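Local coordinates for YjeF-related protein (Enterococcus faecalis, PDB 2R3B) that probably dehydrates the S form of hydrated, damaged NAD(P)H at the expense of ADP, restoring the nicotinamide cofactor, at residues 26-31 with 258-263; 266-271 with 286-291. All blocks are in the same frame, centred on the assembly; numbering follows the deposited sequence. Where two conformers were deposited one is given.

Contact 1 (26-31 with 258-263); sequences DILEEV and AVYLHS
Tyr-260, whose side chain meets Ile-27 and Leu-28, also offers its backbone O to Ser-263 OG at 3.0 Å; the serine was modelled in two conformers, so this bond holds for one of them and is less certain. In that conformer the hydroxyl reaches back one turn and stands above the carbonyl plane; Asn-221 of a nearby loop binds the same OG. No polar bond crosses between the segments 26-31 and 258-263, whose axes approach to 9.4 Å at 126°. With CG of Tyr-260 anti to its backbone N (chi1 -173°), the ring is carried out past Leu-28, the two side chains crossing at about a right angle. Leu-28 meets the ring at its edge: CG and CD1 both lie 3.8 Å from Tyr-260 CD2, with CD1 in the ring plane, while its other methyl, CD2, sits 3.8 Å from Leu-261 CB. The two leucine branches thus straddle the step from Tyr-260 to Leu-261, a task that suits a forked side chain. Ile-27 adds its CG2 methyl, 3.7 Å from Tyr-260 CB, whereas its longer branch leads away from this helix segment. Leu-261 is buried further by Phe-244 and by helix 278-292. Tyrosine suits the partly exposed margin, having a hydrocarbon ring for the leucine and a polar end. Without cross-helix polar bonds, the N-terminal helix depends here on shape and hydrophobic burial.

Contact 2 (266-271 with 286-291); sequences GDDLAK and PTYMKK
Asp-268 and Tyr-288 make the single direct meeting between 266-271 and 286-291. Gly-266 O receives the backbone N of Ala-270 at 3.0 Å, a helical bond near the end of helix 252-269. Asp-267 turns to another side, where its two carboxylate oxygens bind Asn-225 and the backbone N of Gly-224. Asp-268 faces helix 278-292: with CG anti to its carbonyl carbon (chi1 -76°), it presents OD2 to the phenol. Tyr-288 OH donates to Asp-268 OD2 over a short 2.5 Å, meeting the anti lone pair, directed away from the other oxygen. OD2 lies in the plane of the ring, at its edge, while the carboxylate plane is turned 37° from it. The closeness extends to Asp-268 CB, only 3.1 Å from Tyr-288 OH. Ala-270 O is used between subunits, for it accepts a weak hydrogen bond from Lys-290 NZ of a neighbouring subunit. Lys-271, its chain extended, lies alongside so that its NZ forms a salt bridge with Asp-268 OD1 at 3.1 Å, coming from above the carboxylate plane. The two oxygens therefore have different partners, a phenol and an ammonium, and the lysine would be expected to stabilise the aspartate's negative charge. Tyrosine suits its position because the ring can rest on Ile-265 while its hydroxyl spans the remaining gap to the acid. The arrangement is a tyrosine-aspartate hydrogen bond between two helices consecutive in the chain, joining the end of helix 252-269 to helix 278-292 in the C-terminal part of this ribokinase-like fold.

Helix 252-269 serves both contacts, with contact 1 some turns before its C-terminal end and contact 2 at that end; their centres are 11 Å apart. Leu-261 connects them: its CD2 packs 3.6 Å from CG of Met-289, a selenomethionine, and its CD1 lies 4.0 Å from CB of Tyr-288. The apolar packing of contact 1 thus runs on into the base of the tyrosine whose hydroxyl closes contact 2. Together they set helices 25-31 and 278-292 against the same helix, 252-269. Both lie away from the predicted substrate and nucleotide sites, though a bound 1,2-ethanediol, probably from crystallisation, sits about 4 Å from the Tyr-288 side chain.

Contact 1 (26-31 with 258-263)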
ATOM      1  N   ASP B  26     -10.396 -30.859 -13.769  1.00 20.86           N
ATOM      2  CA  ASP B  26      -9.492 -31.814 -14.319  1.00 21.19           C
ATOM      3  C   ASP B  26      -8.176 -31.168 -14.918  1.00 18.50           C
ATOM      4  O   ASP B  26      -7.062 -31.705 -14.778  1.00 18.08           O
ATOM      5  CB  ASP B  26     -10.151 -32.567 -15.500  1.00 27.33           C
ATOM      6  CG  ASP B  26     -10.885 -33.769 -15.115  1.00 38.86           C
ATOM      7  OD1 ASP B  26     -10.922 -34.130 -13.925  1.00 37.67           O
ATOM      8  OD2 ASP B  26     -11.429 -34.363 -16.081  1.00 48.55           O
ATOM      9  N   ILE B  27      -8.327 -30.058 -15.610  1.00 18.07           N
ATOM     10  CA  ILE B  27      -7.175 -29.401 -16.196  1.00 17.94           C
ATOM     11  C   ILE B  27      -6.194 -28.882 -15.131  1.00 18.47           C
ATOM     12  O   ILE B  27      -4.968 -28.852 -15.362  1.00 17.98           O
ATOM     13  CB  ILE B  27      -7.643 -28.268 -17.136  1.00 17.89           C
ATOM     14  CG1 ILE B  27      -6.504 -27.836 -18.070  1.00 22.61           C
ATOM     15  CG2 ILE B  27      -8.222 -27.087 -16.352  1.00 15.35           C
ATOM     16  CD1 ILE B  27      -6.071 -28.876 -19.097  1.00 23.01           C
ATOM     17  N   LEU B  28      -6.722 -28.492 -13.972  1.00 18.07           N
ATOM     18  CA  LEU B  28      -5.903 -27.976 -12.887  1.00 17.97           C
ATOM     19  C   LEU B  28      -5.103 -29.122 -12.261  1.00 22.37           C
ATOM     20  O   LEU B  28      -3.931 -28.985 -11.957  1.00 19.16           O
ATOM     21  CB  LEU B  28      -6.756 -27.243 -11.847  1.00 16.44           C
ATOM     22  CG  LEU B  28      -7.554 -26.023 -12.302  1.00 20.02           C
ATOM     23  CD1 LEU B  28      -8.302 -25.461 -11.108  1.00 18.08           C
ATOM     24  CD2 LEU B  28      -6.639 -24.965 -12.954  1.00 21.86           C
ATOM     25  N   GLU B  29      -5.736 -30.286 -12.102  1.00 21.16           N
ATOM     26  CA  GLU B  29      -5.043 -31.439 -11.556  1.00 25.41           C
ATOM     27  C   GLU B  29      -3.929 -31.931 -12.442  1.00 24.77           C
ATOM     28  O   GLU B  29      -2.877 -32.342 -11.956  1.00 28.66           O
ATOM     29  CB  GLU B  29      -6.088 -32.573 -11.285  1.00 29.25           C
ATOM     30  CG  GLU B  29      -7.038 -32.156 -10.192  1.00 28.05           C
ATOM     31  CD  GLU B  29      -8.220 -33.088 -10.034  1.00 41.78           C
ATOM     32  OE1 GLU B  29      -8.400 -33.999 -10.893  1.00 37.69           O
ATOM     33  OE2 GLU B  29      -8.959 -32.881  -9.047  1.00 48.90           O
ATOM     34  N   GLU B  30      -4.137 -31.826 -13.743  1.00 23.25           N
ATOM     35  CA  GLU B  30      -3.193 -32.236 -14.739  1.00 24.38           C
ATOM     36  C   GLU B  30      -1.999 -31.303 -14.746  1.00 23.30           C
ATOM     37  O   GLU B  30      -0.865 -31.760 -14.734  1.00 24.10           O
ATOM     38  CB  GLU B  30      -3.848 -32.225 -16.115  1.00 23.99           C
ATOM     39  CG  GLU B  30      -2.927 -32.648 -17.254  1.00 27.81           C
ATOM     40  CD  GLU B  30      -3.566 -32.658 -18.642  1.00 33.82           C
ATOM     41  OE1 GLU B  30      -4.808 -32.804 -18.776  1.00 41.65           O
ATOM     42  OE2 GLU B  30      -2.793 -32.520 -19.614  1.00 43.24           O
ATOM     43  N   VAL B  31      -2.265 -30.003 -14.775  1.00 18.11           N
ATOM     44  CA  VAL B  31      -1.220 -28.977 -14.999  1.00 17.85           C
ATOM     45  C   VAL B  31      -0.428 -28.628 -13.734  1.00 16.70           C
ATOM     46  O   VAL B  31       0.806 -28.512 -13.781  1.00 19.53           O
ATOM     47  CB  VAL B  31      -1.882 -27.690 -15.596  1.00 17.59           C
ATOM     48  CG1 VAL B  31      -0.880 -26.515 -15.644  1.00 16.14           C
ATOM     49  CG2 VAL B  31      -2.426 -27.985 -16.989  1.00 18.90           C
ATOM     50  N   ALA B 258      -4.346 -22.160 -16.801  1.00 14.12           N
ATOM     51  CA  ALA B 258      -4.332 -20.744 -16.439  1.00 13.00           C
ATOM     52  C   ALA B 258      -5.682 -20.062 -16.686  1.00 14.85           C
ATOM     53  O   ALA B 258      -6.222 -19.362 -15.818  1.00 14.95           O
ATOM     54  CB  ALA B 258      -3.169 -20.007 -17.218  1.00 12.99           C
ATOM     55  N   VAL B 259      -6.213 -20.240 -17.890  1.00 13.40           N
ATOM     56  CA  VAL B 259      -7.501 -19.644 -18.264  1.00 14.18           C
ATOM     57  C   VAL B 259      -8.608 -20.167 -17.360  1.00 14.36           C
ATOM     58  O   VAL B 259      -9.452 -19.403 -16.882  1.00 15.26           O
ATOM     59  CB  VAL B 259      -7.799 -19.956 -19.754  1.00 15.34           C
ATOM     60  CG1 VAL B 259      -9.283 -19.623 -20.157  1.00 16.06           C
ATOM     61  CG2 VAL B 259      -6.804 -19.232 -20.639  1.00 14.27           C
ATOM     62  N   TYR B 260      -8.610 -21.473 -17.090  1.00 15.18           N
ATOM     63  CA  TYR B 260      -9.621 -22.051 -16.226  1.00 15.34           C
ATOM     64  C   TYR B 260      -9.539 -21.544 -14.789  1.00 12.91           C
ATOM     65  O   TYR B 260     -10.558 -21.225 -14.162  1.00 12.87           O
ATOM     66  CB  TYR B 260      -9.517 -23.601 -16.220  1.00 14.09           C
ATOM     67  CG  TYR B 260     -10.674 -24.213 -15.450  1.00 11.42           C
ATOM     68  CD1 TYR B 260     -11.968 -24.262 -16.013  1.00 21.10           C
ATOM     69  CD2 TYR B 260     -10.516 -24.654 -14.152  1.00 18.38           C
ATOM     70  CE1 TYR B 260     -13.041 -24.777 -15.292  1.00 20.92           C
ATOM     71  CE2 TYR B 260     -11.598 -25.170 -13.431  1.00 17.82           C
ATOM     72  CZ  TYR B 260     -12.842 -25.228 -14.010  1.00 19.95           C
ATOM     73  OH  TYR B 260     -13.893 -25.749 -13.273  1.00 21.09           O
ATOM     74  N   LEU B 261      -8.335 -21.513 -14.234  1.00 13.90           N
ATOM     75  CA  LEU B 261      -8.164 -21.080 -12.852  1.00 14.86           C
ATOM     76  C   LEU B 261      -8.593 -19.639 -12.690  1.00 14.31           C
ATOM     77  O   LEU B 261      -9.265 -19.307 -11.723  1.00 14.73           O
ATOM     78  CB  LEU B 261      -6.689 -21.199 -12.420  1.00 14.42           C
ATOM     79  CG  LEU B 261      -6.378 -20.892 -10.958  1.00 12.95           C
ATOM     80  CD1 LEU B 261      -7.246 -21.737 -10.039  1.00 14.74           C
ATOM     81  CD2 LEU B 261      -4.846 -21.053 -10.692  1.00 16.18           C
ATOM     82  N   HIS B 262      -8.196 -18.777 -13.622  1.00 13.52           N
ATOM     83  CA  HIS B 262      -8.609 -17.362 -13.597  1.00 12.24           C
ATOM     84  C   HIS B 262     -10.137 -17.202 -13.441  1.00 15.04           C
ATOM     85  O   HIS B 262     -10.599 -16.459 -12.605  1.00 15.00           O
ATOM     86  CB  HIS B 262      -8.089 -16.698 -14.864  1.00 12.81           C
ATOM     87  CG  HIS B 262      -8.522 -15.287 -15.092  1.00 13.90           C
ATOM     88  ND1 HIS B 262      -9.460 -14.953 -16.052  1.00 16.46           N
ATOM     89  CD2 HIS B 262      -8.067 -14.112 -14.582  1.00 17.95           C
ATOM     90  CE1 HIS B 262      -9.602 -13.639 -16.082  1.00 19.09           C
ATOM     91  NE2 HIS B 262      -8.771 -13.105 -15.202  1.00 16.16           N
ATOM     92  N   SER B 263     -10.893 -17.924 -14.263  1.00 15.21           N
ATOM     93  CA  SER B 263     -12.354 -17.850 -14.206  0.70 14.99           C
ATOM     94  C   SER B 263     -12.961 -18.617 -13.016  1.00 14.49           C
ATOM     95  O   SER B 263     -14.045 -18.253 -12.548  1.00 16.56           O
ATOM     96  CB  SER B 263     -12.946 -18.318 -15.528  0.70 17.19           C
ATOM     97  OG  SER B 263     -12.590 -19.651 -15.791  0.70 20.80           O
TER

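Contact 2 (266-271 with 286-291)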
ATOM      1  N   GLY B 266     -12.572 -16.203 -10.187  1.00 12.87           N
ATOM      2  CA  GLY B 266     -13.429 -15.054 -10.404  1.00 14.25           C
ATOM      3  C   GLY B 266     -14.878 -15.448 -10.191  1.00 13.28           C
ATOM      4  O   GLY B 266     -15.647 -14.685  -9.666  1.00 14.96           O
ATOM      5  N   ASP B 267     -15.240 -16.676 -10.587  1.00 12.58           N
ATOM      6  CA  ASP B 267     -16.616 -17.135 -10.418  1.00 15.99           C
ATOM      7  C   ASP B 267     -16.933 -17.319  -8.947  1.00 15.66           C
ATOM      8  O   ASP B 267     -18.024 -16.966  -8.504  1.00 16.29           O
ATOM      9  CB  ASP B 267     -16.826 -18.451 -11.163  1.00 18.45           C
ATOM     10  CG  ASP B 267     -16.999 -18.266 -12.655  1.00 19.00           C
ATOM     11  OD1 ASP B 267     -17.149 -17.116 -13.148  1.00 18.27           O
ATOM     12  OD2 ASP B 267     -17.019 -19.300 -13.372  1.00 21.25           O
ATOM     13  N   ASP B 268     -15.983 -17.868  -8.192  1.00 13.82           N
ATOM     14  CA  ASP B 268     -16.115 -18.026  -6.744  1.00 14.04           C
ATOM     15  C   ASP B 268     -16.274 -16.663  -6.056  1.00 15.97           C
ATOM     16  O   ASP B 268     -17.136 -16.487  -5.182  1.00 14.44           O
ATOM     17  CB  ASP B 268     -14.936 -18.792  -6.128  1.00 14.49           C
ATOM     18  CG  ASP B 268     -15.006 -20.288  -6.372  1.00 18.07           C
ATOM     19  OD1 ASP B 268     -16.050 -20.747  -6.915  1.00 20.42           O
ATOM     20  OD2 ASP B 268     -14.001 -20.970  -6.014  1.00 21.25           O
ATOM     21  N   LEU B 269     -15.409 -15.708  -6.413  1.00 14.93           N
ATOM     22  CA  LEU B 269     -15.493 -14.390  -5.790  1.00 14.78           C
ATOM     23  C   LEU B 269     -16.798 -13.661  -6.118  1.00 15.32           C
ATOM     24  O   LEU B 269     -17.309 -12.933  -5.287  1.00 15.92           O
ATOM     25  CB  LEU B 269     -14.302 -13.523  -6.187  1.00 14.63           C
ATOM     26  CG  LEU B 269     -12.964 -14.002  -5.648  1.00 16.79           C
ATOM     27  CD1 LEU B 269     -11.809 -13.219  -6.309  1.00 15.17           C
ATOM     28  CD2 LEU B 269     -12.924 -13.874  -4.162  1.00 21.71           C
ATOM     29  N   ALA B 270     -17.324 -13.865  -7.327  1.00 14.23           N
ATOM     30  CA  ALA B 270     -18.526 -13.196  -7.758  1.00 16.14           C
ATOM     31  C   ALA B 270     -19.736 -13.655  -6.962  1.00 17.62           C
ATOM     32  O   ALA B 270     -20.792 -13.025  -7.028  1.00 18.30           O
ATOM     33  CB  ALA B 270     -18.748 -13.410  -9.259  1.00 17.27           C
ATOM     34  N   LYS B 271     -19.607 -14.773  -6.248  1.00 16.41           N
ATOM     35  CA  LYS B 271     -20.707 -15.232  -5.415  1.00 18.51           C
ATOM     36  C   LYS B 271     -20.974 -14.255  -4.281  1.00 19.15           C
ATOM     37  O   LYS B 271     -22.122 -14.131  -3.840  1.00 19.93           O
ATOM     38  CB  LYS B 271     -20.426 -16.603  -4.837  1.00 18.56           C
ATOM     39  CG  LYS B 271     -20.444 -17.732  -5.886  1.00 24.53           C
ATOM     40  CD  LYS B 271     -19.925 -19.026  -5.230  1.00 30.00           C
ATOM     41  CE  LYS B 271     -19.657 -20.135  -6.275  1.00 39.73           C
ATOM     42  NZ  LYS B 271     -18.874 -21.301  -5.694  1.00 37.28           N
ATOM     43  N   PRO B 286      -2.279 -18.466  -4.591  1.00 14.09           N
ATOM     44  CA  PRO B 286      -1.556 -19.473  -3.794  1.00 14.34           C
ATOM     45  C   PRO B 286      -2.434 -20.509  -3.072  1.00 15.71           C
ATOM     46  O   PRO B 286      -2.086 -21.693  -3.055  1.00 18.15           O
ATOM     47  CB  PRO B 286      -0.749 -18.627  -2.814  1.00 15.78           C
ATOM     48  CG  PRO B 286      -0.572 -17.281  -3.547  1.00 13.93           C
ATOM     49  CD  PRO B 286      -1.880 -17.089  -4.243  1.00 14.02           C
ATOM     50  N   THR B 287      -3.566 -20.086  -2.517  1.00 15.33           N
ATOM     51  CA  THR B 287      -4.483 -21.029  -1.839  1.00 15.48           C
ATOM     52  C   THR B 287      -5.214 -21.941  -2.802  1.00 18.67           C
ATOM     53  O   THR B 287      -5.332 -23.146  -2.575  1.00 17.35           O
ATOM     54  CB  THR B 287      -5.438 -20.329  -0.899  1.00 18.24           C
ATOM     55  OG1 THR B 287      -6.158 -19.313  -1.604  1.00 21.13           O
ATOM     56  CG2 THR B 287      -4.667 -19.681   0.214  1.00 19.61           C
ATOM     57  N   TYR B 288      -5.663 -21.397  -3.929  1.00 16.17           N
ATOM     58  CA  TYR B 288      -6.305 -22.240  -4.926  1.00 16.90           C
ATOM     59  C   TYR B 288      -5.362 -23.254  -5.555  1.00 18.19           C
ATOM     60  O   TYR B 288      -5.733 -24.413  -5.743  1.00 16.74           O
ATOM     61  CB  TYR B 288      -6.932 -21.386  -6.038  1.00 16.56           C
ATOM     62  CG  TYR B 288      -8.332 -20.924  -5.739  1.00 16.21           C
ATOM     63  CD1 TYR B 288      -8.553 -19.882  -4.854  1.00 16.18           C
ATOM     64  CD2 TYR B 288      -9.436 -21.571  -6.300  1.00 15.89           C
ATOM     65  CE1 TYR B 288      -9.846 -19.436  -4.574  1.00 16.52           C
ATOM     66  CE2 TYR B 288     -10.733 -21.142  -6.020  1.00 17.92           C
ATOM     67  CZ  TYR B 288     -10.922 -20.071  -5.154  1.00 18.83           C
ATOM     68  OH  TYR B 288     -12.198 -19.606  -4.846  1.00 18.20           O
HETATM   69  N   MSE B 289      -4.144 -22.827  -5.898  1.00 15.45           N
HETATM   70  CA  MSE B 289      -3.210 -23.734  -6.541  1.00 14.37           C
HETATM   71  C   MSE B 289      -2.798 -24.878  -5.618  1.00 15.19           C
HETATM   72  O   MSE B 289      -2.623 -25.996  -6.076  1.00 16.97           O
HETATM   73  CB  MSE B 289      -1.992 -22.987  -7.073  1.00 16.18           C
HETATM   74  CG  MSE B 289      -2.370 -22.041  -8.206  1.00 13.80           C
HETATM   75 SE   MSE B 289      -0.893 -21.025  -8.888  0.75 12.26          SE
HETATM   76  CE  MSE B 289       0.068 -22.428  -9.634  1.00 17.92           C
ATOM     77  N   LYS B 290      -2.689 -24.604  -4.317  1.00 15.38           N
ATOM     78  CA  LYS B 290      -2.364 -25.638  -3.354  1.00 14.71           C
ATOM     79  C   LYS B 290      -3.428 -26.747  -3.360  1.00 18.55           C
ATOM     80  O   LYS B 290      -3.107 -27.923  -3.252  1.00 20.26           O
ATOM     81  CB  LYS B 290      -2.250 -25.013  -1.957  1.00 16.86           C
ATOM     82  CG  LYS B 290      -1.730 -25.990  -0.889  1.00 18.85           C
ATOM     83  CD  LYS B 290      -0.266 -26.352  -1.111  1.00 19.81           C
ATOM     84  CE  LYS B 290       0.162 -27.438  -0.140  1.00 27.41           C
ATOM     85  NZ  LYS B 290       1.611 -27.648  -0.296  1.00 26.08           N
ATOM     86  N   LYS B 291      -4.679 -26.356  -3.514  1.00 17.95           N
ATOM     87  CA  LYS B 291      -5.799 -27.294  -3.440  0.70 21.56           C
ATOM     88  C   LYS B 291      -5.738 -28.288  -4.602  1.00 24.62           C
ATOM     89  O   LYS B 291      -6.028 -29.457  -4.418  1.00 23.57           O
ATOM     90  CB  LYS B 291      -7.138 -26.535  -3.408  0.70 25.09           C
ATOM     91  CG  LYS B 291      -8.348 -27.373  -3.877  0.70 27.63           C
ATOM     92  CD  LYS B 291      -9.657 -26.903  -3.268  0.70 38.22           C
ATOM     93  CE  LYS B 291     -10.895 -27.451  -4.025  0.70 39.54           C
ATOM     94  NZ  LYS B 291     -10.639 -28.690  -4.825  0.70 47.98           N
TER